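Local coordinates for protein citrate synthase (Pyrobaculum aerophilum, PDB 2IBP) that probably condenses oxaloacetate with acetyl-CoA and water to give citrate and free CoA, the entry step of the tricarboxylic acid cycle, at residues P198-G203 against Y354-P359; G182-F187 against R202-Y207. All blocks are in the same frame, centred on the assembly; numbering follows the deposited sequence.

Contact 1. Residues P198-G203 against Y354-P359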
loop_
_atom_site.group_PDB
_atom_site.type_symbol
_atom_site.label_atom_id
_atom_site.label_comp_id
_atom_site.label_asym_id
_atom_site.label_seq_id
_atom_site.Cartn_x
_atom_site.Cartn_y
_atom_site.Cartn_z
ATOM N N PRO A 198 23.285 11.162 26.343
ATOM C CA PRO A 198 23.148 12.228 25.353
ATOM C C PRO A 198 23.678 11.880 23.965
ATOM O O PRO A 198 23.100 12.294 22.960
ATOM C CB PRO A 198 23.989 13.364 25.940
ATOM C CG PRO A 198 24.070 13.085 27.393
ATOM C CD PRO A 198 23.805 11.648 27.632
ATOM N N LEU A 199 24.805 11.190 23.907
ATOM C CA LEU A 199 25.402 10.821 22.642
ATOM C C LEU A 199 24.517 9.813 21.875
ATOM O O LEU A 199 24.360 9.928 20.660
ATOM C CB LEU A 199 26.796 10.259 22.890
ATOM C CG LEU A 199 27.670 9.923 21.690
ATOM C CD1 LEU A 199 27.724 11.047 20.679
ATOM C CD2 LEU A 199 29.066 9.566 22.225
ATOM N N ALA A 200 23.879 8.894 22.594
ATOM C CA ALA A 200 22.986 7.921 21.958
ATOM C C ALA A 200 21.749 8.650 21.417
ATOM O O ALA A 200 21.334 8.419 20.276
ATOM C CB ALA A 200 22.593 6.813 22.932
ATOM N N SER A 201 21.200 9.570 22.212
ATOM C CA SER A 201 20.036 10.359 21.773
ATOM C C SER A 201 20.378 11.178 20.544
ATOM O O SER A 201 19.558 11.335 19.641
ATOM C CB SER A 201 19.565 11.310 22.876
ATOM O OG SER A 201 19.131 10.574 23.992
ATOM N N ARG A 202 21.547 11.808 20.560
ATOM C CA ARG A 202 21.973 12.573 19.392
ATOM C C ARG A 202 22.015 11.704 18.141
ATOM O O ARG A 202 21.657 12.143 17.054
ATOM C CB ARG A 202 23.332 13.244 19.617
ATOM C CG ARG A 202 23.788 14.044 18.413
ATOM C CD ARG A 202 24.939 14.974 18.723
ATOM N NE ARG A 202 26.213 14.312 18.978
ATOM C CZ ARG A 202 27.159 14.091 18.064
ATOM N NH1 ARG A 202 26.963 14.358 16.771
ATOM N NH2 ARG A 202 28.305 13.550 18.438
ATOM N N GLY A 203 22.522 10.488 18.286
ATOM C CA GLY A 203 22.595 9.555 17.185
ATOM C C GLY A 203 21.230 9.254 16.607
ATOM O O GLY A 203 21.047 9.278 15.401
ATOM N N TYR A 354 23.584 -1.085 16.315
ATOM C CA TYR A 354 24.055 -2.369 16.810
ATOM C C TYR A 354 24.647 -2.193 18.212
ATOM O O TYR A 354 24.323 -2.931 19.132
ATOM C CB TYR A 354 25.090 -2.962 15.845
ATOM C CG TYR A 354 25.691 -4.270 16.318
ATOM C CD1 TYR A 354 25.163 -5.488 15.927
ATOM C CD2 TYR A 354 26.826 -4.268 17.115
ATOM C CE1 TYR A 354 25.706 -6.668 16.373
ATOM C CE2 TYR A 354 27.401 -5.439 17.527
ATOM C CZ TYR A 354 26.838 -6.627 17.167
ATOM O OH TYR A 354 27.431 -7.788 17.616
ATOM N N TYR A 355 25.525 -1.209 18.361
ATOM C CA TYR A 355 26.182 -0.978 19.637
ATOM C C TYR A 355 25.227 -0.477 20.725
ATOM O O TYR A 355 25.445 -0.742 21.923
ATOM C CB TYR A 355 27.373 -0.047 19.468
ATOM C CG TYR A 355 28.583 -0.672 18.802
ATOM C CD1 TYR A 355 28.980 -1.954 19.130
ATOM C CD2 TYR A 355 29.434 0.086 18.005
ATOM C CE1 TYR A 355 30.128 -2.524 18.580
ATOM C CE2 TYR A 355 30.618 -0.460 17.479
ATOM C CZ TYR A 355 30.951 -1.765 17.773
ATOM O OH TYR A 355 32.111 -2.310 17.271
ATOM N N MET A 356 24.178 0.231 20.309
ATOM C CA MET A 356 23.143 0.711 21.223
ATOM C C MET A 356 22.229 -0.408 21.727
ATOM O O MET A 356 21.402 -0.191 22.615
ATOM C CB MET A 356 22.285 1.778 20.554
ATOM C CG MET A 356 23.005 3.063 20.249
ATOM S SD MET A 356 21.843 4.127 19.385
ATOM C CE MET A 356 22.885 5.498 18.900
ATOM N N GLY A 357 22.349 -1.596 21.151
ATOM C CA GLY A 357 21.543 -2.737 21.572
ATOM C C GLY A 357 20.220 -2.827 20.841
ATOM O O GLY A 357 19.314 -3.537 21.261
ATOM N N ILE A 358 20.102 -2.101 19.737
ATOM C CA ILE A 358 18.877 -2.160 18.940
ATOM C C ILE A 358 18.993 -3.394 18.060
ATOM O O ILE A 358 19.969 -3.539 17.306
ATOM C CB ILE A 358 18.729 -0.928 18.055
ATOM C CG1 ILE A 358 18.586 0.327 18.942
ATOM C CG2 ILE A 358 17.548 -1.111 17.075
ATOM C CD1 ILE A 358 18.603 1.627 18.186
ATOM N N PRO A 359 18.055 -4.343 18.215
ATOM C CA PRO A 359 18.127 -5.545 17.380
ATOM C C PRO A 359 17.999 -5.220 15.889
ATOM O O PRO A 359 17.327 -4.264 15.506
ATOM C CB PRO A 359 16.954 -6.400 17.876
ATOM C CG PRO A 359 16.642 -5.874 19.208
ATOM C CD PRO A 359 16.922 -4.397 19.142
#
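Met-356, beside the Schellman turn that follows helix 349-356, reaches across to the first turns of helix 198-210 with its side chain, and its methyl CE meets Ala-200 and Gly-203. The backbones stay well apart, 7.2 Å between Ala-200 CA and Met-356 CA, and the contact depends on the length of one side chain. With CG anti to the carbonyl carbon (chi1 -67°) and the chain extended beyond it, CE is carried to the far end of an almost straight arm.

The packing contacts all converge on that methyl. Met-356 CE rests on the backbone of Ala-200, 3.6 Å from Ala-200 O and 3.9 Å from Ala-200 CA, with the methyl CB of Ala-200 a little farther off at 4.3 Å. One turn on, Gly-203 CA is 4.4 Å from Met-356 CE, and the absence of a side chain there lets the methyl settle against bare helix backbone. No hydrogen bond crosses between the segments, so this is van der Waals packing over a small buried surface.

Backbone bonds within 354-359 shape the end from which the arm departs. Gly-357 terminates the helix in a Schellman motif, and its positive phi (89°) turns the chain toward Ile-358 and Pro-359.

Helix 297-313 borders the contact, with Tyr-309 against Met-356 and Asp-308, a magnesium ligand in this protein, in a salt bridge with Arg-202. Helix 183-192 places Leu-188 against Ala-200 and Phe-192 against Ile-358, and helix 363-382 packs Phe-363 and Ile-366 on Ile-358.

Contact 2. Residues G182-F187 against R202-Y207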
loop_
_atom_site.group_PDB
_atom_site.type_symbol
_atom_site.label_atom_id
_atom_site.label_comp_id
_atom_site.label_asym_id
_atom_site.label_seq_id
_atom_site.Cartn_x
_atom_site.Cartn_y
_atom_site.Cartn_z
ATOM N N GLY A 182 12.788 14.610 24.660
ATOM C CA GLY A 182 12.664 14.892 23.240
ATOM C C GLY A 182 12.274 13.640 22.471
ATOM O O GLY A 182 12.281 12.532 22.997
ATOM N N HIS A 183 11.984 13.815 21.198
ATOM C CA HIS A 183 11.470 12.722 20.367
ATOM C C HIS A 183 12.430 11.532 20.318
ATOM O O HIS A 183 12.038 10.379 20.630
ATOM C CB HIS A 183 11.219 13.271 18.969
ATOM C CG HIS A 183 10.423 12.372 18.093
ATOM N ND1 HIS A 183 9.043 12.351 18.112
ATOM C CD2 HIS A 183 10.794 11.585 17.057
ATOM C CE1 HIS A 183 8.611 11.496 17.202
ATOM N NE2 HIS A 183 9.650 11.035 16.531
ATOM N N ALA A 184 13.694 11.808 19.974
ATOM C CA ALA A 184 14.728 10.775 19.872
ATOM C C ALA A 184 15.070 10.191 21.250
ATOM O O ALA A 184 15.133 8.973 21.436
ATOM C CB ALA A 184 15.963 11.347 19.223
ATOM N N ALA A 185 15.284 11.056 22.239
ATOM C CA ALA A 185 15.599 10.569 23.587
ATOM C C ALA A 185 14.486 9.711 24.150
ATOM O O ALA A 185 14.716 8.661 24.757
ATOM C CB ALA A 185 15.885 11.731 24.542
ATOM N N ASN A 186 13.257 10.147 23.942
ATOM C CA ASN A 186 12.147 9.412 24.453
ATOM C C ASN A 186 12.071 8.024 23.817
ATOM O O ASN A 186 11.702 7.052 24.473
ATOM C CB ASN A 186 10.854 10.137 24.198
ATOM C CG ASN A 186 9.692 9.397 24.756
ATOM O OD1 ASN A 186 9.589 9.226 25.970
ATOM N ND2 ASN A 186 8.813 8.893 23.873
ATOM N N PHE A 187 12.390 7.939 22.531
ATOM C CA PHE A 187 12.371 6.628 21.886
ATOM C C PHE A 187 13.321 5.670 22.600
ATOM O O PHE A 187 12.958 4.549 22.934
ATOM C CB PHE A 187 12.751 6.732 20.421
ATOM C CG PHE A 187 12.984 5.398 19.776
ATOM C CD1 PHE A 187 11.949 4.498 19.633
ATOM C CD2 PHE A 187 14.255 5.034 19.362
ATOM C CE1 PHE A 187 12.164 3.257 19.072
ATOM C CE2 PHE A 187 14.470 3.791 18.770
ATOM C CZ PHE A 187 13.421 2.904 18.640
ATOM N N ARG A 202 21.547 11.808 20.560
ATOM C CA ARG A 202 21.973 12.573 19.392
ATOM C C ARG A 202 22.015 11.704 18.141
ATOM O O ARG A 202 21.657 12.143 17.054
ATOM C CB ARG A 202 23.332 13.244 19.617
ATOM C CG ARG A 202 23.788 14.044 18.413
ATOM C CD ARG A 202 24.939 14.974 18.723
ATOM N NE ARG A 202 26.213 14.312 18.978
ATOM C CZ ARG A 202 27.159 14.091 18.064
ATOM N NH1 ARG A 202 26.963 14.358 16.771
ATOM N NH2 ARG A 202 28.305 13.550 18.438
ATOM N N GLY A 203 22.522 10.488 18.286
ATOM C CA GLY A 203 22.595 9.555 17.185
ATOM C C GLY A 203 21.230 9.254 16.607
ATOM O O GLY A 203 21.047 9.278 15.401
ATOM N N ILE A 204 20.266 9.003 17.486
ATOM C CA ILE A 204 18.902 8.728 17.026
ATOM C C ILE A 204 18.334 9.977 16.357
ATOM O O ILE A 204 17.793 9.912 15.251
ATOM C CB ILE A 204 17.988 8.225 18.158
ATOM C CG1 ILE A 204 18.491 6.869 18.677
ATOM C CG2 ILE A 204 16.526 8.103 17.667
ATOM C CD1 ILE A 204 18.520 5.756 17.629
ATOM N N ASP A 205 18.480 11.129 16.996
ATOM C CA ASP A 205 17.960 12.373 16.420
ATOM C C ASP A 205 18.575 12.617 15.038
ATOM O O ASP A 205 17.871 12.951 14.081
ATOM C CB ASP A 205 18.286 13.556 17.327
ATOM C CG ASP A 205 17.446 14.785 17.017
ATOM O OD1 ASP A 205 16.233 14.629 16.790
ATOM O OD2 ASP A 205 17.959 15.915 17.139
ATOM N N LEU A 206 19.893 12.451 14.941
ATOM C CA LEU A 206 20.590 12.652 13.682
ATOM C C LEU A 206 20.074 11.683 12.632
ATOM O O LEU A 206 19.773 12.070 11.508
ATOM C CB LEU A 206 22.095 12.470 13.864
ATOM C CG LEU A 206 22.939 12.739 12.630
ATOM C CD1 LEU A 206 22.718 14.170 12.111
ATOM C CD2 LEU A 206 24.424 12.487 12.991
ATOM N N TYR A 207 19.963 10.412 13.000
ATOM C CA TYR A 207 19.470 9.416 12.060
ATOM C C TYR A 207 18.082 9.815 11.551
ATOM O O TYR A 207 17.801 9.750 10.355
ATOM C CB TYR A 207 19.401 8.047 12.721
ATOM C CG TYR A 207 18.893 6.985 11.769
ATOM C CD1 TYR A 207 19.775 6.215 11.015
ATOM C CD2 TYR A 207 17.535 6.814 11.563
ATOM C CE1 TYR A 207 19.301 5.287 10.116
ATOM C CE2 TYR A 207 17.069 5.902 10.663
ATOM C CZ TYR A 207 17.950 5.152 9.942
ATOM O OH TYR A 207 17.464 4.250 9.035
HETATM O O HOH W 1 14.526 14.478 19.095
#
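With CG1 of Ile-204 beside the backbone N (chi1 -64°), the methyl CG2 is thrown opposite that N and comes against Ala-184 and Phe-187. Phe-187 likewise has CG opposite its backbone N (chi1 170°), beside the carbonyl carbon. The motif is a helix-helix packing in the largely helical citrate synthase fold: helices 183-192 and 198-210 are consecutive, and the axes of their short segments approach to 8.1 Å at 123° between N-to-C directions.

Close packing centres on the small Ala-184, with 5.0 Å between Ala-184 CA and Asp-205 CA. The methyl Ala-184 CB fits between two neighbours on the facing helix, 3.6 Å from Ile-204 CG2 and 3.7 Å from Asp-205 CB, and comes closest of all to Asp-205 N, at 3.4 Å. The side chains of Phe-187 and Ile-204 cross at about a right angle, with CG2 approaching the ring obliquely. Beyond this pair, Pro-159 and Val-162 of helix 141-169 and Ile-366 and Met-369 of helix 363-382 pack on Phe-187.

Asp-205 OD1 accepts a hydrogen bond from Tyr-62 N and another from a water, which in turn accepts one from Ala-184 N in the first turn of helix 183-192, with 2.9 Å from the water oxygen to Ala-184 N.

How the contacts relate
From the N terminus, the chain first enters contact 2 at helix 183-192, turns through a short connection and continues along helix 198-210; residues 202-207 close this local pair of consecutive helices, which cross steeply. The opening turns of that second helix, 198-203, also begin contact 1, whose loop closes some 150 residues later at 354-359, after a long helical excursion. The two loops interlock in sequence, overlapping over 198-207, while the contact segments share only Arg-202 and Gly-203. Helix 198-210 thus links its neighbour in sequence to the distant end of helix 349-356. The contacts, with centres about 9 Å apart, also meet directly: Ile-204 CD1 lies 4.1 Å from Met-356 SD, and Ser-201 packs against Ala-184 and Ala-185.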